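Local coordinates for glucose dehydrogenase (Haloferax mediterranei, PDB 2B5W), which catalyses the zinc-dependent oxidation of D-glucose and some other aldoses with NAD(+) or, preferably, NADP(+) as electron acceptor, at the interface of chains A and B. Coordinates in Å, arbitrary orientation; residue numbers count along the deposited sequence, not the author numbering. Chains: chain A/B, glucose dehydrogenase.

All three contacts belong to the two-fold interface of the homodimer, so each recurs with the chains exchanged. The centre of the C-alpha atoms of contact 1 lies about 16 Å from that of contact 2 and from that of contact 3, while those of contacts 2 and 3 are about 13 Å apart. Contact 1 pairs the ends of helix 149-164 from both subunits. Contacts 2 and 3 adjoin on chain B: helix 284-293 supplies B:His288, B:Met291 and B:Val292 to contact 3, and B:His294, just past its end, serves contact 2. Contact 3 also touches cofactor-binding loops, placing the dimer seam beside the NADP(+) site.

Contact 1: the interface of chains A and B. Residues chain A 160-161, 164-165, 167; chain B 164-165, 167-168.
B:Ala168 and A:His161 make a CH-pi contact here: the methyl CB of B:Ala168 sits over the face of the imidazole, 3.8 Å from the ring centroid. All five ring atoms are nearly equidistant from that methyl, which shows that it is centred and does not lean on an edge. The same CB also packs against the A:Glu160 chain, 3.9 Å from its CG. That chain runs extended with CG anti to the backbone N (chi1 -170°), which lays its methylene and carboxylate carbons alongside the methyl.

Closer to the two-fold axis A:Ser165 and B:Ser165 meet each other, CA to CA at 3.6 Å and CB to CB at 3.7 Å, an approach that the small side chains probably allow where helix 149-164 ends in each subunit.

Among polar groups, the carbonyl oxygens O of A:Ala164 and B:Ala164, neither able to donate, lie 3.1 Å apart, a close pair whose effect is doubtful. Each is bound within its own chain, the hydroxyl OG of A:Ser167 donating to O of A:Ala164 at 2.7 Å, in the carbonyl plane on a lone pair, and B:Ser167 doing likewise. OG of A:Ser167 also touches the methyl CB of B:Ala164 at 3.7 Å.

The patch joins the two helix ends at the centre of the homodimer.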
loop_
_atom_site.group_PDB
_atom_site.type_symbol
_atom_site.label_atom_id
_atom_site.label_comp_id
_atom_site.label_asym_id
_atom_site.label_seq_id
_atom_site.Cartn_x
_atom_site.Cartn_y
_atom_site.Cartn_z
ATOM N N GLU A 160 3.893 -7.722 8.471
ATOM C CA GLU A 160 4.024 -6.495 9.281
ATOM C C GLU A 160 3.696 -5.243 8.443
ATOM O O GLU A 160 2.926 -4.367 8.879
ATOM C CB GLU A 160 5.426 -6.377 9.857
ATOM C CG GLU A 160 5.548 -5.259 10.892
ATOM C CD GLU A 160 6.959 -5.027 11.408
ATOM O OE1 GLU A 160 7.936 -5.178 10.645
ATOM O OE2 GLU A 160 7.056 -4.554 12.558
ATOM N N HIS A 161 4.296 -5.135 7.267
ATOM C CA HIS A 161 4.102 -3.961 6.433
ATOM C C HIS A 161 2.720 -3.907 5.785
ATOM O O HIS A 161 2.089 -2.867 5.756
ATOM C CB HIS A 161 5.192 -3.843 5.374
ATOM C CG HIS A 161 6.528 -3.515 5.938
ATOM N ND1 HIS A 161 7.138 -2.294 5.720
ATOM C CD2 HIS A 161 7.398 -4.241 6.677
ATOM C CE1 HIS A 161 8.303 -2.272 6.354
ATOM N NE2 HIS A 161 8.497 -3.451 6.922
ATOM N N ALA A 164 0.372 -2.996 8.491
ATOM C CA ALA A 164 0.557 -1.585 8.839
ATOM C C ALA A 164 -0.271 -0.693 7.923
ATOM O O ALA A 164 -0.824 0.342 8.371
ATOM C CB ALA A 164 2.040 -1.187 8.784
ATOM N N SER A 165 -0.355 -1.049 6.642
ATOM C CA SER A 165 -1.135 -0.262 5.696
ATOM C C SER A 165 -2.602 -0.159 6.035
ATOM O O SER A 165 -3.267 0.738 5.495
ATOM C CB SER A 165 -0.995 -0.765 4.256
ATOM O OG SER A 165 -1.833 -1.900 4.024
ATOM N N SER A 167 -3.721 -0.038 9.254
ATOM C CA SER A 167 -3.771 0.315 10.684
ATOM C C SER A 167 -4.483 1.618 11.007
ATOM O O SER A 167 -4.695 1.904 12.199
ATOM C CB SER A 167 -2.363 0.317 11.299
ATOM O OG SER A 167 -1.505 1.316 10.758
ATOM N N ALA B 164 0.346 5.474 7.150
ATOM C CA ALA B 164 0.213 4.242 7.931
ATOM C C ALA B 164 0.968 3.100 7.266
ATOM O O ALA B 164 1.574 2.246 7.959
ATOM C CB ALA B 164 -1.263 3.868 8.135
ATOM N N SER B 165 0.932 3.042 5.934
ATOM C CA SER B 165 1.636 1.990 5.212
ATOM C C SER B 165 3.129 1.976 5.434
ATOM O O SER B 165 3.756 0.947 5.140
ATOM C CB SER B 165 1.360 2.027 3.705
ATOM O OG SER B 165 2.158 3.023 3.061
ATOM N N SER B 167 4.532 2.838 8.419
ATOM C CA SER B 167 4.715 2.943 9.878
ATOM C C SER B 167 5.472 1.793 10.522
ATOM O O SER B 167 5.793 1.887 11.720
ATOM C CB SER B 167 3.368 3.151 10.587
ATOM O OG SER B 167 2.480 2.046 10.459
ATOM N N ALA B 168 5.746 0.740 9.775
ATOM C CA ALA B 168 6.506 -0.401 10.286
ATOM C C ALA B 168 8.020 -0.167 10.259
ATOM O O ALA B 168 8.783 -0.976 10.791
ATOM C CB ALA B 168 6.124 -1.686 9.555
#

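Contact 2: the interface of chains A and B. Residues chain A 98, 106, 108-109; chain B 265-266, 294.
B:Asn266 reaches across to A:Met106 and A:Tyr98 in this dimer contact of a zinc-containing alcohol dehydrogenase family member. Its CB lies 4.0 Å from the methyl CE of A:Met106, which two bends in the methionine chain (chi2 -63°, chi3 -62°) bring to the asparagine. Further out, CG packs against that same methyl, and the amide oxygen OD1 comes within 3.4 Å of CE. At the tip, ND2 donates to the carbonyl O of A:Met106 at 2.9 Å, with 156° at the hydrogen. The acceptor lies in the amide plane of B:Asn266, whereas the donor is somewhat tilted from the carbonyl plane. ND2 also meets CE2 of A:Tyr98, tip to tip, the phenol ring and amide being steeply inclined to each other. An alanine in place of B:Asn266 would probably leave the A:Met106 carbonyl without this donor and open a gap beside the methionine methyl.

A second bond runs from the backbone N of A:Asp109 to NE2 of B:His294, 3.1 Å long. It is almost straight and meets the imidazole edge in the ring plane; as the backbone N-H can only donate, NE2 is the acceptor. B:Pro265 covers one face of that ring with its CG, which also touches CB of A:Pro108 at 3.5 Å.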
loop_
_atom_site.group_PDB
_atom_site.type_symbol
_atom_site.label_atom_id
_atom_site.label_comp_id
_atom_site.label_asym_id
_atom_site.label_seq_id
_atom_site.Cartn_x
_atom_site.Cartn_y
_atom_site.Cartn_z
ATOM N N TYR A 98 20.810 2.705 6.590
ATOM C CA TYR A 98 19.927 1.536 6.753
ATOM C C TYR A 98 20.517 0.576 7.757
ATOM O O TYR A 98 19.812 0.050 8.617
ATOM C CB TYR A 98 19.629 0.885 5.408
ATOM C CG TYR A 98 18.930 1.862 4.495
ATOM C CD1 TYR A 98 19.632 2.560 3.550
ATOM C CD2 TYR A 98 17.578 2.102 4.637
ATOM C CE1 TYR A 98 19.013 3.461 2.733
ATOM C CE2 TYR A 98 16.937 3.016 3.836
ATOM C CZ TYR A 98 17.665 3.699 2.879
ATOM O OH TYR A 98 17.047 4.610 2.047
ATOM N N MET A 106 15.434 -2.550 4.464
ATOM C CA MET A 106 14.847 -1.463 3.684
ATOM C C MET A 106 15.890 -0.798 2.754
ATOM O O MET A 106 15.586 0.151 2.050
ATOM C CB MET A 106 14.231 -0.381 4.593
ATOM C CG MET A 106 13.249 -0.941 5.654
ATOM S SD MET A 106 11.779 -1.753 4.916
ATOM C CE MET A 106 11.008 -0.390 4.013
ATOM N N PRO A 108 18.024 0.089 -0.421
ATOM C CA PRO A 108 17.808 -0.108 -1.852
ATOM C C PRO A 108 18.977 -0.778 -2.558
ATOM O O PRO A 108 20.041 -0.937 -1.959
ATOM C CB PRO A 108 17.680 1.327 -2.347
ATOM C CG PRO A 108 18.545 2.037 -1.538
ATOM C CD PRO A 108 18.481 1.454 -0.131
ATOM N N ASP A 109 18.739 -1.157 -3.800
ATOM C CA ASP A 109 19.726 -1.843 -4.620
ATOM C C ASP A 109 21.069 -1.126 -4.538
ATOM O O ASP A 109 21.128 0.100 -4.614
ATOM C CB ASP A 109 19.266 -1.838 -6.077
ATOM C CG ASP A 109 20.159 -2.656 -6.966
ATOM O OD1 ASP A 109 20.055 -3.900 -6.945
ATOM O OD2 ASP A 109 20.994 -2.133 -7.722
ATOM N N PRO B 265 13.004 4.482 -3.249
ATOM C CA PRO B 265 12.881 3.254 -2.464
ATOM C C PRO B 265 12.154 3.529 -1.148
ATOM O O PRO B 265 12.378 4.581 -0.510
ATOM C CB PRO B 265 14.328 2.853 -2.215
ATOM C CG PRO B 265 15.007 3.346 -3.457
ATOM C CD PRO B 265 14.401 4.710 -3.669
ATOM N N ASN B 266 11.255 2.615 -0.785
ATOM C CA ASN B 266 10.511 2.676 0.467
ATOM C C ASN B 266 9.403 3.731 0.444
ATOM O O ASN B 266 8.761 3.939 1.450
ATOM C CB ASN B 266 11.423 2.867 1.685
ATOM C CG ASN B 266 12.602 1.937 1.667
ATOM O OD1 ASN B 266 12.488 0.801 1.194
ATOM N ND2 ASN B 266 13.744 2.409 2.143
ATOM N N HIS B 294 12.077 -2.720 -3.822
ATOM C CA HIS B 294 12.306 -1.455 -3.145
ATOM C C HIS B 294 11.220 -1.128 -2.128
ATOM O O HIS B 294 11.046 0.026 -1.749
ATOM C CB HIS B 294 12.516 -0.342 -4.173
ATOM C CG HIS B 294 13.915 -0.292 -4.720
ATOM N ND1 HIS B 294 14.198 0.241 -5.960
ATOM C CD2 HIS B 294 15.105 -0.645 -4.175
ATOM C CE1 HIS B 294 15.507 0.188 -6.167
ATOM N NE2 HIS B 294 16.083 -0.336 -5.097
#

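Contact 3: the interface of chains A and B. Residues chain A 248, 271-274, 300-301; chain B 288, 291-292.
Strand 267-271 ends at A:Leu271 and strand 297-300 at A:Gly300, and the backbone O atoms of A:Leu271, A:Leu272, A:Gly273 and A:Ser301 face B:Val292 near the end of helix 284-293. The strands belong to the nucleotide-binding Rossmann domain of this alcohol dehydrogenase family; A:Leu272, A:Gly273, A:Val274 and A:Ser301 bind NADP(+).

The two methyls of B:Val292 divide this surface. CG2 lies 3.3 Å from O of A:Gly273 and also packs on CB of A:Leu271. CG1, anti to the backbone N (chi1 171°), points instead to O of A:Ser301 at 3.4 Å and to O of A:Leu272. Alongside, A:Gly300 makes its contact through CA, which the carbonyl O of B:Met291 approaches at 3.4 Å.

A:Glu248 and B:His288 meet tip to tip with carboxylate and imidazole planes nearly perpendicular. NE2 of B:His288 donates to OE1 of A:Glu248 at 2.7 Å, with 148° at the hydrogen. The oxygen lies close to the imidazole plane, but NE2 comes from above the carboxylate plane, 70° out of it. From the opposite face, and much nearer that plane, the backbone N of A:Gly273 donates to the same OE1 at 2.9 Å on the syn side, so that the oxygen is gripped by donors from both subunits.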
loop_
_atom_site.group_PDB
_atom_site.type_symbol
_atom_site.label_atom_id
_atom_site.label_comp_id
_atom_site.label_asym_id
_atom_site.label_seq_id
_atom_site.Cartn_x
_atom_site.Cartn_y
_atom_site.Cartn_z
ATOM N N GLU A 248 1.093 -12.562 -2.521
ATOM C CA GLU A 248 1.597 -13.016 -3.798
ATOM C C GLU A 248 2.996 -13.599 -3.683
ATOM O O GLU A 248 3.922 -12.939 -3.259
ATOM C CB GLU A 248 1.541 -11.876 -4.803
ATOM C CG GLU A 248 2.141 -12.201 -6.157
ATOM C CD GLU A 248 3.645 -12.066 -6.205
ATOM O OE1 GLU A 248 4.177 -11.017 -5.741
ATOM O OE2 GLU A 248 4.346 -12.993 -6.679
ATOM N N LEU A 271 3.088 -8.161 -1.916
ATOM C CA LEU A 271 3.776 -8.654 -3.115
ATOM C C LEU A 271 5.172 -9.091 -2.709
ATOM O O LEU A 271 5.913 -8.302 -2.105
ATOM C CB LEU A 271 3.831 -7.579 -4.211
ATOM C CG LEU A 271 2.494 -6.983 -4.630
ATOM C CD1 LEU A 271 2.764 -5.913 -5.663
ATOM C CD2 LEU A 271 1.526 -8.050 -5.167
ATOM N N LEU A 272 5.542 -10.352 -3.005
ATOM C CA LEU A 272 6.858 -10.911 -2.707
ATOM C C LEU A 272 7.627 -11.317 -3.964
ATOM O O LEU A 272 8.840 -11.458 -3.951
ATOM C CB LEU A 272 6.773 -12.133 -1.806
ATOM C CG LEU A 272 6.504 -11.896 -0.309
ATOM C CD1 LEU A 272 7.679 -11.248 0.389
ATOM C CD2 LEU A 272 5.190 -11.145 -0.079
ATOM N N GLY A 273 6.907 -11.515 -5.050
ATOM C CA GLY A 273 7.510 -12.064 -6.253
ATOM C C GLY A 273 8.500 -11.158 -6.941
ATOM O O GLY A 273 8.370 -9.929 -6.891
ATOM N N VAL A 274 9.468 -11.764 -7.637
ATOM C CA VAL A 274 10.520 -10.994 -8.299
ATOM C C VAL A 274 10.557 -11.322 -9.814
ATOM O O VAL A 274 11.423 -12.076 -10.257
ATOM C CB VAL A 274 11.889 -11.253 -7.643
ATOM C CG1 VAL A 274 12.955 -10.320 -8.202
ATOM C CG2 VAL A 274 11.788 -11.065 -6.124
ATOM N N GLY A 300 4.782 -3.965 -1.406
ATOM C CA GLY A 300 5.867 -4.860 -1.721
ATOM C C GLY A 300 6.814 -5.005 -0.563
ATOM O O GLY A 300 6.962 -4.119 0.285
ATOM N N SER A 301 7.457 -6.163 -0.472
ATOM C CA SER A 301 8.350 -6.450 0.640
ATOM C C SER A 301 9.489 -7.328 0.199
ATOM O O SER A 301 9.270 -8.279 -0.593
ATOM C CB SER A 301 7.584 -7.164 1.774
ATOM O OG SER A 301 8.334 -7.321 2.942
ATOM N N HIS B 288 5.702 -4.714 -10.956
ATOM C CA HIS B 288 5.689 -5.706 -9.890
ATOM C C HIS B 288 7.039 -5.787 -9.214
ATOM O O HIS B 288 7.127 -5.675 -8.003
ATOM C CB HIS B 288 5.300 -7.041 -10.532
ATOM C CG HIS B 288 5.091 -8.181 -9.582
ATOM N ND1 HIS B 288 4.559 -9.380 -10.010
ATOM C CD2 HIS B 288 5.335 -8.328 -8.257
ATOM C CE1 HIS B 288 4.455 -10.206 -8.982
ATOM N NE2 HIS B 288 4.913 -9.591 -7.902
ATOM N N MET B 291 8.009 -2.660 -7.100
ATOM C CA MET B 291 7.274 -2.601 -5.822
ATOM C C MET B 291 7.947 -3.445 -4.777
ATOM O O MET B 291 8.075 -3.093 -3.589
ATOM C CB MET B 291 5.842 -3.092 -5.968
ATOM C CG MET B 291 4.922 -2.232 -6.734
ATOM S SD MET B 291 4.303 -0.823 -5.795
ATOM C CE MET B 291 3.296 -1.560 -4.428
ATOM N N VAL B 292 8.369 -4.646 -5.168
ATOM C CA VAL B 292 8.889 -5.589 -4.225
ATOM C C VAL B 292 10.319 -5.288 -3.815
ATOM O O VAL B 292 10.627 -5.156 -2.624
ATOM C CB VAL B 292 8.817 -7.025 -4.840
ATOM C CG1 VAL B 292 9.552 -8.061 -3.966
ATOM C CG2 VAL B 292 7.355 -7.410 -5.054
#